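Glucosamine--fructose-6-phosphate aminotransferase [isomerizing] (Francisella tularensis subsp. tularensis, PDB 3TBF) probably catalyses, through this C-terminal isomerase domain, the formation of glucosamine 6-phosphate from fructose 6-phosphate and glutamine-derived ammonia. Local coordinates at residues Lys48-Lys53 against Ser147-Met152; Met133-Val138 against Leu171-Ile176; Asp218-Tyr223 against Ile324-Asp329; Leu306-Asp311 against Glu316-Asp321. All coordinates share one frame; numbering follows the deposited sequence. Where two conformers were deposited one is given.

Interaction 1 (Lys48-Lys53 against Ser147-Met152); sequences KELFEK and SDIAFM
Ile-149 reaches from its strand to Leu-50 and Phe-51 together, two apolar residues on the inner side of helix 47-52. Its CB points to the helix, and from there CG1 takes the crowded position between the backbone N and the carbonyl carbon (chi1 58°), while CG2 stays beside the backbone N. CG1 comes within 4.2 Å of Leu-50 CD2. The chain then runs straight on (chi2 176°), and CD1 at its tip touches two neighbours at once: Leu-50 CD2 at 3.7 Å, met tip to tip, and the Phe-51 ring, whose CE1 is also 3.7 Å from Ile-149 CD1 and is approached obliquely. A long, branched aliphatic chain suits this place, since its single terminal methyl can serve both partners.

The setting is an SIS domain, an alpha/beta fold with a parallel five-stranded sheet in the order 2-1-3-4-5. Strand 149-152 is an outermost strand of that sheet, and the helix lies against its beginning. Phe-51 extends the apolar cluster further, touching Met-133 of the adjoining strand and Ile-181 and Leu-184 of helix 165-184.

Nearer the surface, the other methyl of Leu-50, CD1, lies 3.7 Å from Asp-148 OD2, the two side chains crossing at about a right angle. That oxygen accepts a hydrogen bond from Ser-132 N, so the aspartate can border an apolar methyl with its polar demand met. Charged residues occupy the exposed side of the helix: Lys-53 NZ pairs with Glu-49 OE2 at 2.7 Å, and Lys-48 reaches Glu-52 in a weaker salt bridge.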
# COMPACT_ATOMS: atom_id res chain seq x y z
N LYS A 48 -23.28 -5.79 -20.43
CA LYS A 48 -23.25 -7.25 -20.38
C LYS A 48 -22.19 -7.83 -21.29
O LYS A 48 -21.47 -8.73 -20.89
CB LYS A 48 -24.62 -7.83 -20.72
CG LYS A 48 -24.63 -9.27 -21.23
CD LYS A 48 -26.08 -9.79 -21.30
CE LYS A 48 -26.17 -11.31 -21.59
NZ LYS A 48 -25.87 -11.66 -23.04
N GLU A 49 -22.10 -7.32 -22.51
CA GLU A 49 -21.13 -7.83 -23.46
C GLU A 49 -19.73 -7.54 -22.90
O GLU A 49 -18.85 -8.37 -22.93
CB GLU A 49 -21.35 -7.15 -24.81
CG GLU A 49 -20.23 -7.32 -25.83
CD GLU A 49 -19.94 -6.02 -26.62
OE1 GLU A 49 -20.92 -5.42 -27.16
OE2 GLU A 49 -18.74 -5.62 -26.72
N LEU A 50 -19.58 -6.37 -22.33
CA LEU A 50 -18.32 -5.93 -21.77
C LEU A 50 -17.89 -6.78 -20.56
O LEU A 50 -16.71 -7.08 -20.35
CB LEU A 50 -18.52 -4.49 -21.35
CG LEU A 50 -17.33 -3.57 -21.27
CD1 LEU A 50 -17.35 -2.62 -22.48
CD2 LEU A 50 -17.43 -2.81 -19.96
N PHE A 51 -18.86 -7.21 -19.77
CA PHE A 51 -18.58 -8.05 -18.62
C PHE A 51 -18.30 -9.50 -19.03
O PHE A 51 -17.59 -10.22 -18.33
CB PHE A 51 -19.74 -8.03 -17.64
CG PHE A 51 -19.98 -6.70 -16.94
CD1 PHE A 51 -18.98 -5.75 -16.81
CD2 PHE A 51 -21.22 -6.44 -16.35
CE1 PHE A 51 -19.21 -4.56 -16.14
CE2 PHE A 51 -21.45 -5.24 -15.67
CZ PHE A 51 -20.44 -4.31 -15.56
N GLU A 52 -18.88 -9.95 -20.15
CA GLU A 52 -18.65 -11.31 -20.64
C GLU A 52 -17.23 -11.41 -21.12
O GLU A 52 -16.62 -12.45 -21.00
CB GLU A 52 -19.59 -11.65 -21.78
CG GLU A 52 -21.05 -11.63 -21.38
CD GLU A 52 -22.02 -12.13 -22.47
OE1 GLU A 52 -21.83 -11.81 -23.68
OE2 GLU A 52 -23.00 -12.83 -22.08
N LYS A 53 -16.68 -10.33 -21.66
CA LYS A 53 -15.28 -10.29 -22.10
C LYS A 53 -14.24 -10.04 -20.99
O LYS A 53 -13.06 -10.19 -21.22
CB LYS A 53 -15.09 -9.16 -23.10
CG LYS A 53 -15.92 -9.21 -24.36
CD LYS A 53 -15.72 -7.88 -25.12
CE LYS A 53 -16.47 -7.83 -26.49
NZ LYS A 53 -16.26 -6.54 -27.24
N SER A 147 -16.22 7.15 -20.13
CA SER A 147 -16.20 5.72 -19.88
C SER A 147 -17.26 5.01 -20.73
O SER A 147 -18.22 5.62 -21.16
CB SER A 147 -16.45 5.43 -18.39
OG SER A 147 -15.45 6.04 -17.61
N ASP A 148 -17.09 3.71 -20.95
CA ASP A 148 -18.12 2.95 -21.65
C ASP A 148 -19.38 2.81 -20.84
O ASP A 148 -20.46 2.83 -21.38
CB ASP A 148 -17.63 1.56 -21.98
CG ASP A 148 -16.45 1.57 -22.92
OD1 ASP A 148 -16.35 2.53 -23.70
OD2 ASP A 148 -15.67 0.62 -22.87
N ILE A 149 -19.24 2.63 -19.53
CA ILE A 149 -20.39 2.47 -18.67
C ILE A 149 -20.16 3.14 -17.32
O ILE A 149 -19.03 3.25 -16.85
CB ILE A 149 -20.76 0.98 -18.54
CG1 ILE A 149 -19.62 0.13 -17.98
CG2 ILE A 149 -21.07 0.37 -19.90
CD1 ILE A 149 -20.08 -1.32 -17.78
N ALA A 150 -21.22 3.58 -16.71
CA ALA A 150 -21.15 4.30 -15.47
C ALA A 150 -22.16 3.69 -14.50
O ALA A 150 -23.32 3.61 -14.79
CB ALA A 150 -21.49 5.74 -15.71
N PHE A 151 -21.69 3.22 -13.37
CA PHE A 151 -22.52 2.90 -12.25
C PHE A 151 -22.54 4.12 -11.32
O PHE A 151 -21.50 4.49 -10.77
CB PHE A 151 -21.99 1.70 -11.52
CG PHE A 151 -22.85 1.29 -10.40
CD1 PHE A 151 -23.27 2.23 -9.44
CD2 PHE A 151 -23.30 0.01 -10.28
CE1 PHE A 151 -24.10 1.89 -8.38
CE2 PHE A 151 -24.17 -0.33 -9.22
CZ PHE A 151 -24.55 0.62 -8.27
N MSE A 152 -23.72 4.73 -11.13
CA MSE A 152 -23.83 5.93 -10.36
C MSE A 152 -24.15 5.59 -8.90
O MSE A 152 -25.05 4.84 -8.62
CB MSE A 152 -24.98 6.80 -10.91
CG MSE A 152 -24.90 7.12 -12.40
SE MSE A 152 -23.18 7.95 -12.88
CE MSE A 152 -23.46 9.59 -11.80

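Interaction 2 (Met133-Val138 against Leu171-Ile176); sequences MCICNV and LVALAI
With chi1 at -54°, Ile-135 sends its two branches to different residues of helix 165-184. CG2 is placed opposite the backbone N and meets Ala-173, whereas CG1 lies beside that N and carries CD1 toward Leu-174. The second torsion, -128°, is well away from a staggered value, and it is this turn that swings CD1 to the leucine. There CD1 comes to 3.9 Å from Leu-174 CD2 and 4.0 Å from Leu-174 CG, the two chains crossing obliquely. Although the CB of Leu-174 is not aimed at the strand, its branched end bends back to it.

The other branch makes a simpler contact: Ile-135 CG2 rests 4.0 Å from Ala-173 CB. A bare methyl fits this position because the backbones are close, the CA atoms of Ile-135 and Ala-173 being 7.3 Å apart. All three residues are buried, and no hydrogen bond joins the segments; the beta-branched isoleucine suits a strand and offers the helix two separate methyl ends.

Where the strand gives way to loop, polar groups take over. Val-138 N donates to Cys-136 SG over 3.3 Å, and the buried Asn-137 amide is held on both ends, OD1 by Thr-153 OG1 and Ala-155 N, ND2 by Gly-156 O.

Helix 165-184 thus lies across one face of the SIS-domain sheet: Ala-173 also packs on Phe-151 of the outermost strand, and Leu-174 reaches Ile-108 of strand 103-109 on the other flank of Ile-135, as well as Ala-72 of the adjacent helix 63-80.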
# COMPACT_ATOMS: atom_id res chain seq x y z
N MSE A 133 -15.32 1.36 -17.05
CA MSE A 133 -16.49 1.59 -16.24
C MSE A 133 -16.14 2.59 -15.18
O MSE A 133 -15.11 2.48 -14.58
CB MSE A 133 -16.96 0.31 -15.57
CG MSE A 133 -18.13 0.55 -14.60
SE MSE A 133 -18.84 -1.09 -13.86
CE MSE A 133 -17.52 -1.38 -12.38
N CYS A 134 -17.01 3.54 -14.94
CA CYS A 134 -16.82 4.49 -13.89
C CYS A 134 -17.78 4.26 -12.76
O CYS A 134 -18.97 4.11 -12.98
CB CYS A 134 -17.08 5.91 -14.39
SG CYS A 134 -16.70 7.06 -13.02
N ILE A 135 -17.28 4.24 -11.53
CA ILE A 135 -18.15 4.33 -10.36
C ILE A 135 -18.13 5.78 -9.90
O ILE A 135 -17.16 6.22 -9.28
CB ILE A 135 -17.68 3.46 -9.23
CG1 ILE A 135 -17.52 2.05 -9.74
CG2 ILE A 135 -18.58 3.56 -8.00
CD1 ILE A 135 -18.17 1.13 -9.00
N CYS A 136 -19.19 6.53 -10.23
CA CYS A 136 -19.12 8.01 -10.03
C CYS A 136 -20.39 8.51 -9.41
O CYS A 136 -21.39 7.84 -9.45
CB CYS A 136 -18.77 8.75 -11.35
SG CYS A 136 -18.77 10.66 -11.29
N ASN A 137 -20.31 9.69 -8.81
CA ASN A 137 -21.45 10.33 -8.14
C ASN A 137 -22.11 11.50 -8.92
O ASN A 137 -23.25 11.87 -8.65
CB ASN A 137 -21.07 10.85 -6.76
CG ASN A 137 -22.30 11.08 -5.89
OD1 ASN A 137 -23.12 10.20 -5.75
ND2 ASN A 137 -22.40 12.26 -5.30
N VAL A 138 -21.39 12.07 -9.88
CA VAL A 138 -21.86 13.23 -10.64
C VAL A 138 -22.08 12.80 -12.08
O VAL A 138 -21.12 12.62 -12.82
CB VAL A 138 -20.82 14.35 -10.62
CG1 VAL A 138 -21.25 15.52 -11.62
CG2 VAL A 138 -20.61 14.83 -9.18
N LEU A 171 -18.46 1.83 -1.77
CA LEU A 171 -18.44 0.44 -1.32
C LEU A 171 -19.70 -0.31 -1.74
O LEU A 171 -19.64 -1.37 -2.30
CB LEU A 171 -18.31 0.39 0.18
CG LEU A 171 -16.95 0.19 0.93
CD1 LEU A 171 -15.72 0.16 0.07
CD2 LEU A 171 -16.81 1.19 2.04
N VAL A 172 -20.86 0.24 -1.48
CA VAL A 172 -22.06 -0.46 -1.84
C VAL A 172 -22.13 -0.70 -3.36
O VAL A 172 -22.44 -1.81 -3.79
CB VAL A 172 -23.31 0.28 -1.30
CG1 VAL A 172 -24.57 -0.23 -1.95
CG2 VAL A 172 -23.43 0.10 0.18
N ALA A 173 -21.82 0.31 -4.17
CA ALA A 173 -21.83 0.11 -5.62
C ALA A 173 -20.90 -1.04 -6.00
O ALA A 173 -21.23 -1.84 -6.88
CB ALA A 173 -21.45 1.39 -6.34
N LEU A 174 -19.72 -1.10 -5.38
CA LEU A 174 -18.75 -2.13 -5.73
C LEU A 174 -19.24 -3.51 -5.33
O LEU A 174 -18.95 -4.46 -6.03
CB LEU A 174 -17.38 -1.84 -5.12
CG LEU A 174 -16.54 -0.75 -5.82
CD1 LEU A 174 -15.52 -0.06 -4.88
CD2 LEU A 174 -15.85 -1.28 -7.05
N ALA A 175 -19.98 -3.61 -4.21
CA ALA A 175 -20.61 -4.87 -3.80
C ALA A 175 -21.65 -5.33 -4.79
O ALA A 175 -21.75 -6.52 -5.06
CB ALA A 175 -21.32 -4.74 -2.44
N ILE A 176 -22.44 -4.40 -5.29
CA ILE A 176 -23.47 -4.72 -6.27
C ILE A 176 -22.82 -5.20 -7.58
O ILE A 176 -23.20 -6.22 -8.10
CB ILE A 176 -24.37 -3.50 -6.55
CG1 ILE A 176 -25.30 -3.28 -5.36
CG2 ILE A 176 -25.17 -3.65 -7.86
CD1 ILE A 176 -25.87 -1.87 -5.37

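Interaction 3 (Asp218-Tyr223 against Ile324-Asp329); sequences DQISEY and IVLELD
Behind Ile-220, which faces Ile-324 and Leu-326, the carbonyl oxygen of Asp-218 receives two donors from Ser-221. The hydroxyl OG gives the firm bond, 2.7 Å to Asp-218 O, with a C=O...donor angle of 135° and a tilt of 18° from the carbonyl plane; Ser-221 N adds a weak one. Serine suits this place, because its short side chain can turn back onto the preceding turn.

The contact itself is wholly apolar. Ile-220 CD1 is 3.6 Å from Ile-324 CG2, and the two isoleucines slide past each other in opposite directions, so that Ile-220 CG1 also lies 3.9 Å from Ile-324 CG2. Leu-326 arrives tip to tip, its forked end straddling the same methyl: CD2 is 3.7 Å and CD1 3.8 Å from Ile-220 CD1. One extended isoleucine therefore bridges two residues on the same side of a strand.

Helix 214-221 packs here against strand 324-328, an outermost strand of the second SIS-domain sheet and the neighbour of strand 305-311. Leu-326 also touches Ile-217 one turn earlier, while Ser-221 faces His-350 and Val-351 of helix 335-355.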
# COMPACT_ATOMS: atom_id res chain seq x y z
N ASP A 218 -18.18 10.53 21.16
CA ASP A 218 -17.92 11.87 21.65
C ASP A 218 -17.15 11.84 22.96
O ASP A 218 -16.11 12.45 23.06
CB ASP A 218 -19.22 12.67 21.82
CG ASP A 218 -18.97 14.15 21.98
OD1 ASP A 218 -17.80 14.55 22.04
OD2 ASP A 218 -19.94 14.93 22.04
N GLN A 219 -17.65 11.10 23.95
CA GLN A 219 -16.96 10.95 25.24
C GLN A 219 -15.51 10.46 25.09
O GLN A 219 -14.62 11.02 25.68
CB GLN A 219 -17.68 9.95 26.13
CG GLN A 219 -19.03 10.39 26.66
CD GLN A 219 -19.87 9.18 27.21
OE1 GLN A 219 -19.29 8.13 27.58
NE2 GLN A 219 -21.21 9.32 27.25
N ILE A 220 -15.29 9.40 24.31
CA ILE A 220 -13.96 8.83 24.02
C ILE A 220 -12.97 9.84 23.39
O ILE A 220 -11.79 9.90 23.71
CB ILE A 220 -14.12 7.72 22.99
CG1 ILE A 220 -14.70 6.46 23.60
CG2 ILE A 220 -12.81 7.36 22.36
CD1 ILE A 220 -14.80 5.34 22.54
N SER A 221 -13.48 10.62 22.45
CA SER A 221 -12.64 11.52 21.71
C SER A 221 -11.83 12.52 22.57
O SER A 221 -10.82 13.06 22.07
CB SER A 221 -13.50 12.27 20.69
OG SER A 221 -14.24 13.29 21.32
N GLU A 222 -12.24 12.78 23.81
CA GLU A 222 -11.47 13.67 24.70
C GLU A 222 -10.04 13.13 24.91
O GLU A 222 -9.09 13.89 24.99
CB GLU A 222 -12.14 13.83 26.07
CG GLU A 222 -13.43 14.69 26.04
CD GLU A 222 -14.54 14.28 27.08
OE1 GLU A 222 -14.36 13.30 27.86
OE2 GLU A 222 -15.62 14.94 27.11
N TYR A 223 -9.92 11.80 24.95
CA TYR A 223 -8.63 11.13 25.01
C TYR A 223 -7.63 11.63 23.94
O TYR A 223 -6.43 11.57 24.16
CB TYR A 223 -8.81 9.60 24.93
CG TYR A 223 -7.52 8.83 25.02
CD1 TYR A 223 -6.88 8.65 26.24
CD2 TYR A 223 -6.92 8.31 23.87
CE1 TYR A 223 -5.66 7.96 26.32
CE2 TYR A 223 -5.70 7.62 23.95
CZ TYR A 223 -5.09 7.46 25.17
OH TYR A 223 -3.88 6.80 25.22
N ILE A 324 -10.83 0.48 25.74
CA ILE A 324 -12.20 0.96 25.53
C ILE A 324 -12.84 0.14 24.43
O ILE A 324 -12.30 -0.00 23.35
CB ILE A 324 -12.24 2.43 25.08
CG1 ILE A 324 -11.51 3.31 26.09
CG2 ILE A 324 -13.67 2.91 24.98
CD1 ILE A 324 -11.47 4.77 25.66
N VAL A 325 -14.01 -0.41 24.68
CA VAL A 325 -14.62 -1.32 23.73
C VAL A 325 -16.06 -0.96 23.45
O VAL A 325 -16.87 -0.98 24.36
CB VAL A 325 -14.54 -2.76 24.24
CG1 VAL A 325 -15.05 -3.71 23.19
CG2 VAL A 325 -13.10 -3.09 24.65
N LEU A 326 -16.34 -0.60 22.20
CA LEU A 326 -17.68 -0.29 21.73
C LEU A 326 -18.06 -1.43 20.82
O LEU A 326 -17.24 -1.87 20.02
CB LEU A 326 -17.69 1.06 21.00
CG LEU A 326 -17.87 2.27 21.93
CD1 LEU A 326 -16.85 2.21 23.05
CD2 LEU A 326 -17.79 3.67 21.25
N GLU A 327 -19.29 -1.90 20.93
CA GLU A 327 -19.72 -3.07 20.22
C GLU A 327 -20.88 -2.74 19.32
O GLU A 327 -21.65 -1.85 19.59
CB GLU A 327 -20.10 -4.18 21.20
CG GLU A 327 -21.40 -4.00 21.88
CD GLU A 327 -21.78 -5.17 22.79
OE1 GLU A 327 -21.78 -6.34 22.32
OE2 GLU A 327 -22.06 -4.91 23.98
N LEU A 328 -21.01 -3.48 18.24
CA LEU A 328 -22.07 -3.23 17.32
C LEU A 328 -22.33 -4.46 16.49
O LEU A 328 -21.48 -5.29 16.35
CB LEU A 328 -21.70 -2.03 16.43
CG LEU A 328 -20.48 -2.05 15.49
CD1 LEU A 328 -20.69 -1.09 14.35
CD2 LEU A 328 -19.27 -1.66 16.25
N ASP A 329 -23.52 -4.56 15.91
CA ASP A 329 -23.82 -5.60 14.94
C ASP A 329 -23.37 -5.10 13.59
O ASP A 329 -23.87 -4.10 13.13
CB ASP A 329 -25.31 -5.89 14.90
CG ASP A 329 -25.65 -7.10 14.02
OD1 ASP A 329 -24.73 -7.64 13.31
OD2 ASP A 329 -26.85 -7.50 14.05

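Interaction 4 (Leu306-Asp311 against Glu316-Asp321); sequences LILFVD and ERVNFD
Leu-306, Leu-308 and Val-310 form a row of aliphatic bumps on one side of strand 305-311, and Val-318 and Phe-320 of the returning chain fit against them. In this Rossmann-like SIS domain the connection from strand 305-311 to its parallel neighbour 324-328 contains no regular helix; the chain runs back past the strand, extended from Val-318 onward, with the CA atoms of Leu-306 and Phe-320 7.9 Å apart. That spacing is bridged by side chains, with no hydrogen bond between the segments.

The Phe-320 ring offers a flat surface. Leu-306 sets its CD2 over one face in a CH-pi contact, 3.8 Å from the ring centroid and 23° off the normal, displaced toward the CG end of the ring. The flat phenyl face offers this methyl a seat. Leu-308 CD1 is the middle bump and settles into the notch between the two residues opposite: Val-318 CG1 lies 3.9 Å from it and Phe-320 CD2 4.1 Å. The leucine crosses the phenylalanine at about a right angle, and its approach to the ring is oblique.

Phe-320 is also packed on Leu-293 and Gln-297 of helix 289-301, so its ring meets both that helix and the strand. The compact, beta-branched Val-318 serves two strand residues by dividing its methyls, CG1 going to Leu-308. Its CG2, beside the backbone N (chi1 166° places CG1 opposite that N), slides past Val-310 and lies 4.1 Å from Val-310 CG2.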
# COMPACT_ATOMS: atom_id res chain seq x y z
N LEU A 306 -5.80 0.73 23.65
CA LEU A 306 -6.64 0.04 22.70
C LEU A 306 -8.04 0.62 22.77
O LEU A 306 -8.65 0.68 23.87
CB LEU A 306 -6.72 -1.48 23.00
CG LEU A 306 -5.65 -2.44 22.43
CD1 LEU A 306 -4.26 -1.83 22.56
CD2 LEU A 306 -5.68 -3.85 23.10
N ILE A 307 -8.52 1.06 21.59
CA ILE A 307 -9.87 1.56 21.36
C ILE A 307 -10.45 0.71 20.26
O ILE A 307 -10.01 0.79 19.09
CB ILE A 307 -9.82 3.01 20.90
CG1 ILE A 307 -9.23 3.87 22.02
CG2 ILE A 307 -11.16 3.48 20.54
CD1 ILE A 307 -8.82 5.22 21.55
N LEU A 308 -11.40 -0.14 20.64
CA LEU A 308 -11.82 -1.22 19.77
C LEU A 308 -13.26 -1.14 19.41
O LEU A 308 -14.10 -0.98 20.27
CB LEU A 308 -11.54 -2.56 20.40
CG LEU A 308 -10.14 -2.81 20.96
CD1 LEU A 308 -10.18 -4.13 21.66
CD2 LEU A 308 -9.04 -2.77 19.90
N PHE A 309 -13.54 -1.26 18.12
CA PHE A 309 -14.85 -1.38 17.61
C PHE A 309 -15.03 -2.80 17.14
O PHE A 309 -14.37 -3.29 16.24
CB PHE A 309 -15.03 -0.43 16.46
CG PHE A 309 -14.88 1.00 16.85
CD1 PHE A 309 -15.83 1.63 17.63
CD2 PHE A 309 -13.81 1.72 16.45
CE1 PHE A 309 -15.70 2.96 18.00
CE2 PHE A 309 -13.68 3.05 16.81
CZ PHE A 309 -14.64 3.65 17.61
N VAL A 310 -15.98 -3.45 17.73
CA VAL A 310 -16.02 -4.89 17.80
C VAL A 310 -17.42 -5.32 17.45
O VAL A 310 -18.34 -4.64 17.79
CB VAL A 310 -15.64 -5.24 19.27
CG1 VAL A 310 -16.44 -6.43 19.82
CG2 VAL A 310 -14.12 -5.31 19.44
N ASP A 311 -17.58 -6.43 16.75
CA ASP A 311 -18.91 -6.97 16.46
C ASP A 311 -19.40 -7.65 17.73
O ASP A 311 -18.60 -8.30 18.43
CB ASP A 311 -18.88 -7.98 15.32
CG ASP A 311 -20.28 -8.49 14.95
OD1 ASP A 311 -20.88 -9.30 15.70
OD2 ASP A 311 -20.79 -8.08 13.89
N GLU A 316 -17.38 -11.07 23.85
CA GLU A 316 -17.04 -11.91 24.99
C GLU A 316 -15.61 -12.40 24.91
O GLU A 316 -14.94 -12.53 25.92
CB GLU A 316 -17.97 -13.11 25.05
CG GLU A 316 -18.81 -13.13 26.31
CD GLU A 316 -19.67 -11.88 26.46
OE1 GLU A 316 -19.11 -10.85 26.96
OE2 GLU A 316 -20.88 -11.93 26.10
N ARG A 317 -15.15 -12.66 23.69
CA ARG A 317 -13.76 -13.05 23.44
C ARG A 317 -12.75 -11.89 23.47
O ARG A 317 -11.55 -12.10 23.39
CB ARG A 317 -13.69 -13.83 22.13
CG ARG A 317 -14.34 -15.22 22.27
CD ARG A 317 -14.60 -15.91 20.95
NE ARG A 317 -15.84 -15.49 20.29
CZ ARG A 317 -16.26 -15.98 19.12
NH1 ARG A 317 -15.55 -16.91 18.48
NH2 ARG A 317 -17.40 -15.55 18.57
N VAL A 318 -13.23 -10.67 23.63
CA VAL A 318 -12.37 -9.51 23.62
C VAL A 318 -12.15 -8.97 25.02
O VAL A 318 -12.97 -8.22 25.55
CB VAL A 318 -12.93 -8.40 22.72
CG1 VAL A 318 -12.19 -7.13 23.00
CG2 VAL A 318 -12.86 -8.81 21.26
N ASN A 319 -11.00 -9.30 25.59
CA ASN A 319 -10.64 -8.89 26.93
C ASN A 319 -9.23 -8.26 27.02
O ASN A 319 -8.22 -8.98 27.00
CB ASN A 319 -10.76 -10.10 27.84
CG ASN A 319 -12.14 -10.79 27.73
OD1 ASN A 319 -12.26 -11.92 27.24
ND2 ASN A 319 -13.20 -10.08 28.17
N PHE A 320 -9.16 -6.93 27.13
CA PHE A 320 -7.90 -6.21 27.39
C PHE A 320 -8.03 -5.23 28.53
O PHE A 320 -8.85 -4.31 28.46
CB PHE A 320 -7.42 -5.50 26.12
CG PHE A 320 -7.18 -6.43 24.98
CD1 PHE A 320 -5.98 -7.06 24.85
CD2 PHE A 320 -8.19 -6.73 24.08
CE1 PHE A 320 -5.75 -7.95 23.81
CE2 PHE A 320 -7.97 -7.64 23.04
CZ PHE A 320 -6.75 -8.25 22.92
N ASP A 321 -7.24 -5.43 29.58
CA ASP A 321 -7.24 -4.55 30.75
C ASP A 321 -7.12 -3.12 30.24
O ASP A 321 -6.32 -2.84 29.33
CB ASP A 321 -6.08 -4.89 31.72
CG ASP A 321 -6.22 -4.20 33.13
OD1 ASP A 321 -6.47 -4.92 34.14
OD2 ASP A 321 -6.06 -2.94 33.22

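How the interactions relate
From the N terminus, helix 47-52 waits almost a hundred residues for its partner: interaction 1 closes on strand 149-152 after most of the first SIS sheet has been laid down. Interaction 2 opens inside that loop, at strand 129-136, and closes beyond it on helix 165-184, so the two cross; adjacent strands join them, with Ile-149 O 2.8 Å from Cys-134 N. Several helices then lead into the second half. Interaction 3 links the last of them, helix 214-221, to strand 324-328, closing a loop of about a hundred residues, and interaction 4, a short local closure, is nested within it. These two also share neighbouring strands, while the centres of interactions 1 and 3 lie about 42 Å apart.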